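Local coordinates for protein ferritin (PDB 3VNX) that stores iron inside a hollow shell of 24 subunits and oxidises ferrous to ferric iron as a ferroxidase, at the interface of chains A and B and the interface of chains A and C. Sequence-based numbering; all coordinates share one arbitrary frame. Chains: chain A/B/C, ferritin.

Contact 1: the interface of chains A and B. Residues chain A 129, 132-133, 136, 177, 180-181; chain B 22, 31-32.
B:Val22 packs on A:Ser133 and A:Glu129, and B:Tyr31 on A:Leu132, where the N-terminal segment of one ferritin subunit lies on helices 123-151 and 155-201 of the four-helix bundle of another. The tight part is around B:Val22, in helix 16-24, which probably belongs to the extension peptide. Its CG2 sits 3.3 Å from the hydroxyl OG of A:Ser133, while its other methyl, CG1, is 3.7 Å from A:Glu129 CB. A:Ser133 OG is turned back along its own helix and bonds A:Glu129 O at 2.7 Å, offering the valine an oxygen already engaged. A:Leu132 fills the middle: with CG anti to the backbone N (chi1 171°), its CD2 reaches both B:Val22 CG2 and, at 3.9 Å, B:Tyr31 CB. A:Lys136 bends at chi3 (82°) to bring NZ 2.9 Å from B:Tyr31 O, approaching from above the carbonyl plane. An alanine here would probably leave that carbonyl without its ammonium partner and uncover one flank of B:Val22. Packing is looser along the tyrosine ring, which turns an edge to helix 155-201. Its CE2 lies 3.9 Å from A:Ser181 CA, and A:Ala177 O stands in the ring plane at the same edge. A:Val180 CG1 is no nearer than 4.0 Å to B:Tyr31 CD2.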
# COMPACT_ATOMS: atom_id res chain seq x y z
N GLU A 129 43.95 -0.14 -32.26
CA GLU A 129 44.26 -0.55 -33.62
C GLU A 129 44.61 -2.04 -33.66
O GLU A 129 44.24 -2.75 -34.59
CB GLU A 129 45.38 0.30 -34.21
CG GLU A 129 44.97 1.74 -34.55
CD GLU A 129 46.07 2.52 -35.26
OE1 GLU A 129 47.22 2.03 -35.30
OE2 GLU A 129 45.77 3.61 -35.78
N LEU A 132 41.18 -3.87 -33.15
CA LEU A 132 40.44 -3.83 -34.39
C LEU A 132 40.99 -4.87 -35.36
O LEU A 132 40.24 -5.67 -35.92
CB LEU A 132 40.53 -2.43 -35.01
CG LEU A 132 39.99 -2.26 -36.43
CD1 LEU A 132 38.54 -2.72 -36.55
CD2 LEU A 132 40.15 -0.80 -36.88
N SER A 133 42.31 -4.84 -35.54
CA SER A 133 43.00 -5.74 -36.47
C SER A 133 42.70 -7.19 -36.12
O SER A 133 42.41 -8.01 -37.01
CB SER A 133 44.52 -5.48 -36.43
OG SER A 133 44.83 -4.15 -36.84
N LYS A 136 39.00 -7.90 -37.10
CA LYS A 136 38.91 -8.13 -38.56
C LYS A 136 39.45 -9.52 -38.92
O LYS A 136 38.82 -10.27 -39.67
CB LYS A 136 39.66 -7.05 -39.34
CG LYS A 136 39.06 -5.64 -39.14
CD LYS A 136 39.94 -4.53 -39.72
CE LYS A 136 39.73 -4.36 -41.22
NZ LYS A 136 40.61 -3.31 -41.83
N ALA A 177 36.17 -0.13 -35.05
CA ALA A 177 36.57 0.88 -36.03
C ALA A 177 36.33 2.28 -35.46
O ALA A 177 37.21 3.14 -35.50
CB ALA A 177 35.84 0.68 -37.36
N VAL A 180 38.82 3.48 -32.82
CA VAL A 180 40.04 3.87 -33.50
C VAL A 180 39.88 5.27 -34.09
O VAL A 180 40.73 6.15 -33.90
CB VAL A 180 40.43 2.86 -34.61
CG1 VAL A 180 41.51 3.44 -35.51
CG2 VAL A 180 40.90 1.55 -33.99
N SER A 181 38.77 5.47 -34.79
CA SER A 181 38.46 6.77 -35.36
C SER A 181 38.46 7.85 -34.26
O SER A 181 38.99 8.95 -34.46
CB SER A 181 37.11 6.72 -36.08
OG SER A 181 36.65 8.02 -36.37
N VAL B 22 45.55 -1.51 -41.00
CA VAL B 22 44.90 -0.60 -40.08
C VAL B 22 45.78 0.61 -39.74
O VAL B 22 45.30 1.76 -39.78
CB VAL B 22 44.47 -1.32 -38.78
CG1 VAL B 22 44.21 -0.31 -37.66
CG2 VAL B 22 43.23 -2.20 -39.04
N TYR B 31 37.68 1.85 -41.87
CA TYR B 31 38.61 0.95 -41.19
C TYR B 31 38.00 -0.43 -41.03
O TYR B 31 38.70 -1.39 -40.69
CB TYR B 31 38.98 1.48 -39.81
CG TYR B 31 39.48 2.90 -39.79
CD1 TYR B 31 40.29 3.40 -40.81
CD2 TYR B 31 39.15 3.74 -38.73
CE1 TYR B 31 40.75 4.70 -40.77
CE2 TYR B 31 39.61 5.05 -38.68
CZ TYR B 31 40.41 5.53 -39.70
OH TYR B 31 40.85 6.83 -39.64
N ALA B 32 36.69 -0.52 -41.24
CA ALA B 32 35.95 -1.72 -40.86
C ALA B 32 35.83 -2.73 -42.01
O ALA B 32 35.81 -3.94 -41.79
CB ALA B 32 34.55 -1.35 -40.34

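Contact 2: the interface of chains A and C. Residues chain A 52, 55, 59, 80, 83-84, 87; chain C 52, 55, 59, 80, 83-84, 87.
A:Arg87 and C:Arg87 lie antiparallel alongside each other at the two-fold interface, their guanidinium planes only 4° apart, and each reaches an aspartate of the other subunit. The charged contacts come first. C:Arg87 meets A:Asp84 end-on, its NH2 bonding A:Asp84 OD1 at 2.8 Å on the anti lone pair and NH1 bonding the same oxygen from above the carboxylate plane. A:Lys80 NZ takes the syn lone pair of A:Asp84 OD1 at 2.7 Å, so three donors grip one oxygen, which would probably hold it strongly anionic. C:Arg87, extended from CG to NE, also gives NH2 to A:Ser83 OG at 3.0 Å, in the guanidinium plane; that serine is positioned by its bond to A:Ser55 O. Next come the aromatic pairs: A:His59 ND1 and C:Tyr52 OH share a hydrogen bond of 2.6 Å, nearly straight at 170°, with the rings edge-to-face. Water completes the network: water 2 joins C:Tyr52 OH and C:Arg87 NE to A:Ser55 OG, at 2.7 Å from that hydroxyl. Every contact has its twin with the chains exchanged. The site lies where helices 38-66 and 73-99 of one four-helix bundle face the same helices of its neighbour.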
# COMPACT_ATOMS: atom_id res chain seq x y z
N TYR A 52 39.65 -18.69 -27.80
CA TYR A 52 40.37 -18.88 -26.55
C TYR A 52 41.70 -18.11 -26.54
O TYR A 52 42.04 -17.49 -25.54
CB TYR A 52 40.58 -20.36 -26.22
CG TYR A 52 40.07 -20.75 -24.84
CD1 TYR A 52 40.50 -20.07 -23.71
CD2 TYR A 52 39.16 -21.81 -24.68
CE1 TYR A 52 40.04 -20.42 -22.44
CE2 TYR A 52 38.70 -22.17 -23.41
CZ TYR A 52 39.14 -21.47 -22.29
OH TYR A 52 38.70 -21.81 -21.02
N SER A 55 40.92 -14.32 -26.27
CA SER A 55 40.55 -14.04 -24.90
C SER A 55 41.80 -13.80 -24.05
O SER A 55 41.84 -12.88 -23.23
CB SER A 55 39.72 -15.19 -24.33
OG SER A 55 39.55 -15.02 -22.95
N HIS A 59 43.21 -10.46 -22.20
CA HIS A 59 43.51 -10.44 -20.78
C HIS A 59 44.89 -9.80 -20.55
O HIS A 59 45.08 -9.07 -19.57
CB HIS A 59 43.46 -11.85 -20.18
CG HIS A 59 43.09 -11.86 -18.74
ND1 HIS A 59 42.81 -13.02 -18.05
CD2 HIS A 59 42.92 -10.85 -17.85
CE1 HIS A 59 42.50 -12.73 -16.80
NE2 HIS A 59 42.56 -11.41 -16.65
N LYS A 80 39.26 -6.54 -19.88
CA LYS A 80 38.85 -7.67 -19.07
C LYS A 80 37.51 -8.21 -19.59
O LYS A 80 37.34 -9.42 -19.74
CB LYS A 80 38.76 -7.32 -17.58
CG LYS A 80 38.19 -8.45 -16.71
CD LYS A 80 38.92 -9.79 -16.96
CE LYS A 80 38.66 -10.81 -15.84
NZ LYS A 80 37.22 -11.21 -15.72
N SER A 83 37.88 -9.92 -22.77
CA SER A 83 38.45 -11.23 -22.49
C SER A 83 37.40 -12.25 -22.01
O SER A 83 37.32 -13.37 -22.53
CB SER A 83 39.62 -11.15 -21.50
OG SER A 83 40.06 -12.46 -21.19
N ASP A 84 36.59 -11.85 -21.04
CA ASP A 84 35.45 -12.68 -20.63
C ASP A 84 34.58 -13.07 -21.83
O ASP A 84 34.19 -14.24 -21.99
CB ASP A 84 34.57 -11.96 -19.60
CG ASP A 84 35.30 -11.65 -18.30
OD1 ASP A 84 36.40 -12.18 -18.09
OD2 ASP A 84 34.76 -10.86 -17.50
N ARG A 87 36.12 -15.61 -24.29
CA ARG A 87 36.17 -16.93 -23.65
C ARG A 87 34.80 -17.58 -23.70
O ARG A 87 34.69 -18.79 -23.89
CB ARG A 87 36.65 -16.81 -22.21
CG ARG A 87 36.58 -18.10 -21.43
CD ARG A 87 37.40 -18.01 -20.14
NE ARG A 87 37.20 -19.16 -19.25
CZ ARG A 87 36.18 -19.30 -18.41
NH1 ARG A 87 35.23 -18.37 -18.33
NH2 ARG A 87 36.11 -20.39 -17.63
N TYR C 52 45.61 -20.39 -14.06
CA TYR C 52 45.16 -20.33 -15.45
C TYR C 52 45.17 -21.71 -16.11
O TYR C 52 44.22 -22.05 -16.82
CB TYR C 52 45.95 -19.30 -16.26
CG TYR C 52 45.08 -18.28 -16.96
CD1 TYR C 52 44.04 -18.68 -17.80
CD2 TYR C 52 45.29 -16.90 -16.78
CE1 TYR C 52 43.22 -17.75 -18.44
CE2 TYR C 52 44.48 -15.96 -17.43
CZ TYR C 52 43.45 -16.39 -18.26
OH TYR C 52 42.63 -15.48 -18.92
N SER C 55 42.30 -23.82 -14.59
CA SER C 55 41.05 -23.37 -15.16
C SER C 55 40.80 -24.06 -16.50
O SER C 55 39.68 -24.49 -16.79
CB SER C 55 41.08 -21.85 -15.34
OG SER C 55 39.98 -21.43 -16.10
N HIS C 59 37.97 -26.75 -17.66
CA HIS C 59 37.11 -26.52 -18.81
C HIS C 59 37.07 -27.77 -19.69
O HIS C 59 36.02 -28.11 -20.25
CB HIS C 59 37.58 -25.30 -19.61
CG HIS C 59 36.47 -24.61 -20.32
ND1 HIS C 59 36.63 -23.39 -20.96
CD2 HIS C 59 35.16 -24.94 -20.49
CE1 HIS C 59 35.48 -23.02 -21.49
NE2 HIS C 59 34.57 -23.95 -21.22
N LYS C 80 32.43 -26.32 -15.32
CA LYS C 80 32.44 -25.00 -15.94
C LYS C 80 32.63 -23.94 -14.85
O LYS C 80 33.43 -23.02 -15.01
CB LYS C 80 31.17 -24.74 -16.76
CG LYS C 80 31.09 -23.30 -17.31
CD LYS C 80 32.38 -22.89 -18.05
CE LYS C 80 32.17 -21.66 -18.93
NZ LYS C 80 31.80 -20.43 -18.16
N SER C 83 36.00 -23.95 -13.50
CA SER C 83 36.86 -23.29 -14.49
C SER C 83 36.77 -21.75 -14.41
O SER C 83 37.80 -21.07 -14.36
CB SER C 83 36.58 -23.77 -15.91
OG SER C 83 37.36 -23.02 -16.82
N ASP C 84 35.56 -21.22 -14.38
CA ASP C 84 35.38 -19.78 -14.14
C ASP C 84 36.11 -19.34 -12.87
O ASP C 84 36.80 -18.31 -12.87
CB ASP C 84 33.89 -19.42 -14.01
CG ASP C 84 33.09 -19.70 -15.27
OD1 ASP C 84 33.70 -19.95 -16.33
OD2 ASP C 84 31.85 -19.67 -15.21
N ARG C 87 39.96 -19.26 -13.06
CA ARG C 87 40.38 -18.17 -13.93
C ARG C 87 40.31 -16.85 -13.17
O ARG C 87 41.16 -15.98 -13.34
CB ARG C 87 39.51 -18.10 -15.19
CG ARG C 87 39.77 -16.90 -16.06
CD ARG C 87 39.15 -17.08 -17.44
NE ARG C 87 39.20 -15.86 -18.26
CZ ARG C 87 38.33 -14.86 -18.18
NH1 ARG C 87 37.33 -14.90 -17.30
NH2 ARG C 87 38.47 -13.80 -18.99
O HOH W 1 39.30 -20.74 -18.66
O HOH W 2 40.59 -15.88 -20.56

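Contact 3: the interface of chains A and B. Residues chain A 136, 139-140, 143; chain B 18, 34-35, 100.
Helix 123-151 of chain A meets three pieces of chain B: the short helix 16-24, which probably belongs to the extension peptide, the loop holding B:Val34 and B:Glu35, and the loop residue B:Arg100 just beyond helix 73-99. In this ferritin, a shell of four-helix bundles, B:Val34 is the apolar wedge. Its CG1 lies 3.4 Å from A:Phe139 CD2, the two side chains running antiparallel, and its CG2 rests 3.6 Å from A:Lys136 CE. With CG anti to the backbone N (chi1 -178°), A:Phe139 carries its ring out to the guanidinium of B:Arg100. The planes stand 88° apart, and the ring points its edge, through A:Phe139 CZ, at the guanidinium face, 4.0 Å from B:Arg100 CZ. B:Arg100 is steadied within its own chain, NH2 bonding B:Val34 O at 3.1 Å nearly along the C=O axis. A:Gln143 lays its amide NE2 over one face of the phenylalanine, toward the rim.

The polar end is a tip-to-tip meeting of A:Gln140 and B:Glu18. A:Gln140 NE2 donates to B:Glu18 OE2 at 3.0 Å, with the oxygen in the amide plane but the nitrogen well above the carboxylate plane. Water 3 joins A:Lys136 NZ, at 2.8 Å, to the backbone oxygen and OE1 of B:Glu18. Across the amide, A:Gln140 OE1 reaches water 4, which lies 3.1 Å from B:Glu35 OE2.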
# COMPACT_ATOMS: atom_id res chain seq x y z
N LYS A 136 39.00 -7.90 -37.10
CA LYS A 136 38.91 -8.13 -38.56
C LYS A 136 39.45 -9.52 -38.92
O LYS A 136 38.82 -10.27 -39.67
CB LYS A 136 39.66 -7.05 -39.34
CG LYS A 136 39.06 -5.64 -39.14
CD LYS A 136 39.94 -4.53 -39.72
CE LYS A 136 39.73 -4.36 -41.22
NZ LYS A 136 40.61 -3.31 -41.83
N PHE A 139 36.98 -12.04 -37.98
CA PHE A 139 35.85 -12.00 -38.90
C PHE A 139 36.15 -12.94 -40.07
O PHE A 139 35.31 -13.75 -40.49
CB PHE A 139 35.64 -10.57 -39.38
CG PHE A 139 34.47 -10.40 -40.30
CD1 PHE A 139 33.42 -11.31 -40.30
CD2 PHE A 139 34.40 -9.30 -41.15
CE1 PHE A 139 32.34 -11.14 -41.16
CE2 PHE A 139 33.33 -9.11 -41.99
CZ PHE A 139 32.29 -10.04 -42.00
N GLN A 140 37.37 -12.86 -40.59
CA GLN A 140 37.75 -13.74 -41.68
C GLN A 140 37.83 -15.20 -41.22
O GLN A 140 37.34 -16.11 -41.90
CB GLN A 140 39.06 -13.28 -42.32
CG GLN A 140 38.87 -12.00 -43.13
CD GLN A 140 40.10 -11.11 -43.16
OE1 GLN A 140 40.52 -10.66 -44.23
NE2 GLN A 140 40.68 -10.85 -41.99
N GLN A 143 34.47 -16.35 -41.21
CA GLN A 143 34.06 -16.58 -42.59
C GLN A 143 34.55 -17.94 -43.12
O GLN A 143 33.78 -18.72 -43.70
CB GLN A 143 34.54 -15.44 -43.49
CG GLN A 143 33.60 -14.24 -43.52
CD GLN A 143 34.25 -13.01 -44.12
OE1 GLN A 143 35.47 -12.96 -44.28
NE2 GLN A 143 33.44 -12.01 -44.45
N GLU B 18 46.62 -7.49 -41.27
CA GLU B 18 45.54 -6.61 -40.83
C GLU B 18 46.09 -5.41 -40.08
O GLU B 18 45.60 -4.29 -40.23
CB GLU B 18 44.56 -7.37 -39.94
CG GLU B 18 43.92 -8.56 -40.62
CD GLU B 18 43.07 -8.17 -41.83
OE1 GLU B 18 42.51 -7.04 -41.85
OE2 GLU B 18 42.95 -8.99 -42.76
N VAL B 34 35.63 -5.44 -44.60
CA VAL B 34 36.31 -6.72 -44.75
C VAL B 34 35.52 -7.62 -45.69
O VAL B 34 34.38 -7.99 -45.39
CB VAL B 34 36.44 -7.46 -43.41
CG1 VAL B 34 36.68 -8.96 -43.65
CG2 VAL B 34 37.53 -6.86 -42.56
N GLU B 35 36.14 -7.99 -46.81
CA GLU B 35 35.50 -8.88 -47.79
C GLU B 35 34.08 -8.44 -48.10
O GLU B 35 33.16 -9.26 -48.12
CB GLU B 35 35.51 -10.31 -47.29
CG GLU B 35 36.89 -10.93 -47.26
CD GLU B 35 37.43 -11.14 -48.66
OE1 GLU B 35 36.61 -11.19 -49.60
OE2 GLU B 35 38.67 -11.25 -48.82
N ARG B 100 29.18 -2.38 -42.41
CA ARG B 100 30.15 -3.25 -43.08
C ARG B 100 31.30 -2.50 -43.75
O ARG B 100 32.16 -3.12 -44.38
CB ARG B 100 29.47 -4.15 -44.13
CG ARG B 100 28.64 -5.31 -43.57
CD ARG B 100 29.50 -6.39 -42.90
NE ARG B 100 30.51 -6.95 -43.80
CZ ARG B 100 30.29 -7.93 -44.68
NH1 ARG B 100 29.09 -8.47 -44.80
NH2 ARG B 100 31.29 -8.37 -45.45
O HOH W 3 43.04 -4.62 -41.51
O HOH W 4 39.32 -12.70 -46.12

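Contact 4: the interface of chains A and B. Residues chain A 50, 53, 57, 110, 112, 134; chain B 9-12.
Water 5 is gripped by A:Thr53 OG1 at 2.8 Å, by the backbone N of A:Ala110 and by B:Phe9 O at 3.2 Å, linking two ferritin chains. It carries the polar link here, since in this patch no nitrogen or oxygen of one chain comes within direct bonding reach of the other. The rest is apolar packing of the segment B:Phe9 to B:Phe12 against helix 38-66 and the loop with A:Ala110 and A:Pro112. A:Thr53 is the hub. Its OG1 lies beside the backbone N (chi1 -68°), facing the water, while A:Thr53 CG2, anti to that N, meets B:Pro11 CG at 3.6 Å. A:Thr53 CB stands in the plane of the B:Phe9 ring, at its edge, 3.7 Å from B:Phe9 CD1. Farther round the same ring, B:Phe9 CE1 comes 4.1 Å from A:Ile50 CG2, the side chains crossing at about a right angle. One face of the ring is covered from its own chain by B:Pro11 N, over the centre. An alanine in place of B:Phe9 would probably open a gap beside A:Thr53 and A:Ile50 and leave B:Pro11 without its ring support. B:Phe12 CZ meets A:Val57 CG1 tip to tip at 3.7 Å, and B:Phe12 CE2 also touches A:Pro112 CA. The extension peptide contributes to shell stability, and this site, by fastening its start to a neighbouring bundle, is likely to be part of that.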
# COMPACT_ATOMS: atom_id res chain seq x y z
N ILE A 50 40.94 -20.31 -31.45
CA ILE A 50 41.15 -18.93 -31.89
C ILE A 50 40.50 -17.93 -30.92
O ILE A 50 41.08 -16.89 -30.59
CB ILE A 50 40.63 -18.73 -33.33
CG1 ILE A 50 41.41 -19.64 -34.28
CG2 ILE A 50 40.72 -17.27 -33.75
CD1 ILE A 50 41.14 -19.40 -35.74
N THR A 53 42.43 -18.10 -27.66
CA THR A 53 43.68 -17.34 -27.75
C THR A 53 43.43 -15.85 -27.62
O THR A 53 44.10 -15.15 -26.86
CB THR A 53 44.43 -17.59 -29.09
OG1 THR A 53 44.92 -18.93 -29.13
CG2 THR A 53 45.61 -16.64 -29.22
N VAL A 57 44.88 -12.98 -25.06
CA VAL A 57 45.52 -11.75 -25.51
C VAL A 57 44.82 -10.55 -24.90
O VAL A 57 45.48 -9.63 -24.41
CB VAL A 57 45.45 -11.62 -27.02
CG1 VAL A 57 45.96 -10.26 -27.45
CG2 VAL A 57 46.23 -12.74 -27.68
N ALA A 110 49.60 -20.00 -26.78
CA ALA A 110 50.89 -19.31 -26.74
C ALA A 110 50.85 -18.12 -25.78
O ALA A 110 49.81 -17.48 -25.59
CB ALA A 110 51.28 -18.85 -28.14
N PRO A 112 50.95 -14.51 -24.75
CA PRO A 112 50.61 -13.28 -25.49
C PRO A 112 51.66 -12.21 -25.25
O PRO A 112 52.44 -12.33 -24.30
CB PRO A 112 49.30 -12.84 -24.85
CG PRO A 112 49.40 -13.34 -23.43
CD PRO A 112 50.16 -14.64 -23.51
N LEU A 134 42.75 -7.49 -34.83
CA LEU A 134 42.42 -8.82 -34.34
C LEU A 134 40.97 -9.19 -34.65
O LEU A 134 40.66 -10.32 -35.01
CB LEU A 134 42.70 -8.94 -32.84
CG LEU A 134 44.18 -9.08 -32.45
CD1 LEU A 134 44.37 -9.15 -30.94
CD2 LEU A 134 44.77 -10.31 -33.12
N PHE B 9 48.72 -21.55 -33.40
CA PHE B 9 48.10 -20.25 -33.64
C PHE B 9 48.91 -19.15 -32.96
O PHE B 9 48.95 -19.04 -31.73
CB PHE B 9 46.63 -20.20 -33.23
CG PHE B 9 45.95 -18.90 -33.58
CD1 PHE B 9 45.31 -18.14 -32.59
CD2 PHE B 9 45.98 -18.40 -34.88
CE1 PHE B 9 44.68 -16.93 -32.90
CE2 PHE B 9 45.37 -17.20 -35.20
CZ PHE B 9 44.71 -16.45 -34.21
N GLN B 10 49.59 -18.36 -33.80
CA GLN B 10 50.38 -17.23 -33.35
C GLN B 10 49.68 -15.97 -33.82
O GLN B 10 49.90 -15.50 -34.94
CB GLN B 10 51.80 -17.30 -33.93
CG GLN B 10 52.88 -16.76 -33.00
CD GLN B 10 53.17 -17.70 -31.82
OE1 GLN B 10 54.08 -17.45 -31.02
NE2 GLN B 10 52.41 -18.78 -31.73
N PRO B 11 48.80 -15.45 -32.97
CA PRO B 11 47.96 -14.28 -33.25
C PRO B 11 48.78 -13.08 -33.70
O PRO B 11 48.38 -12.38 -34.62
CB PRO B 11 47.33 -13.98 -31.88
CG PRO B 11 48.19 -14.71 -30.88
CD PRO B 11 48.62 -15.93 -31.60
N PHE B 12 49.92 -12.85 -33.06
CA PHE B 12 50.70 -11.66 -33.38
C PHE B 12 51.46 -11.76 -34.69
O PHE B 12 51.81 -10.74 -35.29
CB PHE B 12 51.62 -11.29 -32.23
CG PHE B 12 50.89 -10.92 -30.98
CD1 PHE B 12 50.43 -9.63 -30.79
CD2 PHE B 12 50.64 -11.87 -30.01
CE1 PHE B 12 49.73 -9.29 -29.63
CE2 PHE B 12 49.95 -11.54 -28.85
CZ PHE B 12 49.50 -10.24 -28.66
O HOH W 5 47.72 -19.23 -28.84

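Contacts 1, 3 and 4 all bind the same pair, chains A and B, while contact 2 joins chain A to chain C across a two-fold. Contacts 1 and 3 are neighbours, their C-alpha centres about 11 Å apart; they share A:Lys136 and use helix 123-151 of A and helix 16-24 of B. Contact 4 lies about 17 Å from each, centre to centre, so the N-terminal segment of B is secured at successive points along one bundle. The centre of contact 2 is about 15 Å from that of contact 4, and both use helix 38-66, which thus serves two different partners and couples two kinds of interface in the 24-subunit shell.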